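Local coordinates for Aac(6')-Ih protein (Acinetobacter baumannii, PDB 4E8O) that probably transfers an acetyl group from acetyl coenzyme A to the 6'-amino group of aminoglycoside antibiotics, as a GNAT-superfamily resistance enzyme, at residues Asp34-Arg39 with Ala75-Glu80. Residues are numbered along the deposited sequence; the frame is centred on the assembly and turned at random.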
# COMPACT_ATOMS: atom_id res chain seq x y z
N ASP B 34 -8.52 -25.43 11.29
CA ASP B 34 -8.75 -24.45 12.35
C ASP B 34 -8.52 -23.03 11.84
O ASP B 34 -9.21 -22.10 12.25
CB ASP B 34 -7.81 -24.71 13.53
CG ASP B 34 -8.11 -26.01 14.24
OD1 ASP B 34 -9.29 -26.44 14.25
OD2 ASP B 34 -7.17 -26.59 14.81
N TRP B 35 -7.54 -22.88 10.95
CA TRP B 35 -7.20 -21.59 10.37
C TRP B 35 -8.30 -21.14 9.42
O TRP B 35 -8.72 -19.98 9.46
CB TRP B 35 -5.87 -21.70 9.61
CG TRP B 35 -5.34 -20.39 9.06
CD1 TRP B 35 -5.81 -19.13 9.32
CD2 TRP B 35 -4.25 -20.23 8.14
NE1 TRP B 35 -5.07 -18.20 8.63
CE2 TRP B 35 -4.11 -18.85 7.90
CE3 TRP B 35 -3.37 -21.12 7.51
CZ2 TRP B 35 -3.13 -18.34 7.04
CZ3 TRP B 35 -2.40 -20.62 6.67
CH2 TRP B 35 -2.29 -19.24 6.44
N LEU B 36 -8.79 -22.06 8.60
CA LEU B 36 -9.85 -21.77 7.63
C LEU B 36 -11.15 -21.36 8.31
O LEU B 36 -11.79 -20.39 7.90
CB LEU B 36 -10.10 -23.00 6.74
CG LEU B 36 -11.25 -22.91 5.74
CD1 LEU B 36 -10.96 -21.84 4.71
CD2 LEU B 36 -11.51 -24.25 5.06
N ALA B 37 -11.52 -22.09 9.36
CA ALA B 37 -12.76 -21.83 10.09
C ALA B 37 -12.85 -20.41 10.64
O ALA B 37 -13.92 -19.81 10.63
CB ALA B 37 -12.93 -22.85 11.21
N LEU B 38 -11.73 -19.88 11.12
CA LEU B 38 -11.68 -18.50 11.62
C LEU B 38 -11.49 -17.51 10.48
O LEU B 38 -12.07 -16.42 10.49
CB LEU B 38 -10.56 -18.34 12.65
CG LEU B 38 -10.73 -19.12 13.95
CD1 LEU B 38 -9.56 -18.87 14.88
CD2 LEU B 38 -12.02 -18.71 14.62
N ARG B 39 -10.68 -17.89 9.49
CA ARG B 39 -10.39 -17.04 8.34
C ARG B 39 -11.66 -16.72 7.55
O ARG B 39 -11.79 -15.62 7.01
CB ARG B 39 -9.37 -17.71 7.42
CG ARG B 39 -8.54 -16.75 6.59
CD ARG B 39 -7.43 -17.49 5.85
NE ARG B 39 -6.39 -16.59 5.38
CZ ARG B 39 -6.23 -16.23 4.11
NH1 ARG B 39 -7.03 -16.70 3.17
NH2 ARG B 39 -5.25 -15.39 3.78
N ALA B 75 -9.53 -23.39 18.54
CA ALA B 75 -8.92 -22.21 17.94
C ALA B 75 -9.89 -21.04 18.08
O ALA B 75 -10.99 -21.08 17.53
CB ALA B 75 -8.59 -22.45 16.48
N ILE B 76 -9.48 -20.02 18.83
CA ILE B 76 -10.38 -18.91 19.15
C ILE B 76 -9.94 -17.57 18.58
O ILE B 76 -10.67 -16.58 18.67
CB ILE B 76 -10.65 -18.80 20.68
CG1 ILE B 76 -9.35 -18.74 21.49
CG2 ILE B 76 -11.51 -19.95 21.16
CD1 ILE B 76 -8.74 -17.34 21.63
N ALA B 77 -8.74 -17.53 17.99
CA ALA B 77 -8.22 -16.30 17.39
C ALA B 77 -7.14 -16.59 16.35
O ALA B 77 -6.46 -17.62 16.42
CB ALA B 77 -7.67 -15.37 18.47
N MET B 78 -6.98 -15.68 15.40
CA MET B 78 -5.94 -15.80 14.37
C MET B 78 -5.39 -14.43 14.01
O MET B 78 -6.07 -13.42 14.17
CB MET B 78 -6.50 -16.44 13.10
CG MET B 78 -7.71 -15.72 12.52
SD MET B 78 -7.88 -15.90 10.73
CE MET B 78 -6.83 -14.56 10.17
N LEU B 79 -4.16 -14.40 13.52
CA LEU B 79 -3.53 -13.18 13.02
C LEU B 79 -2.71 -13.52 11.79
O LEU B 79 -2.10 -14.59 11.71
CB LEU B 79 -2.63 -12.56 14.09
CG LEU B 79 -1.82 -11.31 13.72
CD1 LEU B 79 -1.62 -10.43 14.93
CD2 LEU B 79 -0.48 -11.69 13.12
N GLU B 80 -2.68 -12.60 10.83
CA GLU B 80 -1.78 -12.72 9.69
C GLU B 80 -1.02 -11.41 9.54
O GLU B 80 -1.60 -10.34 9.68
CB GLU B 80 -2.56 -13.07 8.42
CG GLU B 80 -3.37 -14.36 8.54
CD GLU B 80 -4.09 -14.76 7.26
OE1 GLU B 80 -3.70 -14.29 6.16
OE2 GLU B 80 -5.05 -15.56 7.35
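Glu80 meets Arg39 and Trp35 at the buried end of this contact, a worked example of how a salt bridge can be built into a helix-sheet interface. The guanidinium approaches side-on and grips with two nitrogens, NE of Arg39 lying 2.6 Å from OE2 of Glu80. Its NH2 reaches OE1 of Glu80 at 3.0 Å. Both bonds of this salt bridge are nearly straight and use the syn lone pairs, and the two planes are nearly coplanar. OE2 of Glu80 also accepts a hydrogen bond from NE1 of Trp35 at 2.9 Å, more bent (138°) and arriving from above the carboxylate plane, so two donors grip one oxygen and restrain the carboxylate's rotation. NH1 of Arg39 turns instead to Glu53 and His50 on the neighbouring helix 47-57.

In the GNAT fold, helix 32-42 packs across the central sheet; here the axis of segment 34-39 runs at 82° to that of segment 75-80, part of strand 75-84. Met78 fills the middle: its SD sits at the edge of the Trp35 ring, a Met-aromatic contact, and lies 3.6 Å from CA of Arg39. With CG anti to its carbonyl carbon (chi1 -66°), Leu38 sends CD1 onto the strand backbone, 3.5 Å from N of Ala77.

Around Asp34 the packing thins. Both Asp34 and Ala75 are partly exposed, and CB of Asp34 merely touches CB of Ala75 at 3.8 Å, while the aspartate's OD2 is hydrogen-bonded to Tyr69 on the adjacent strand 63-69.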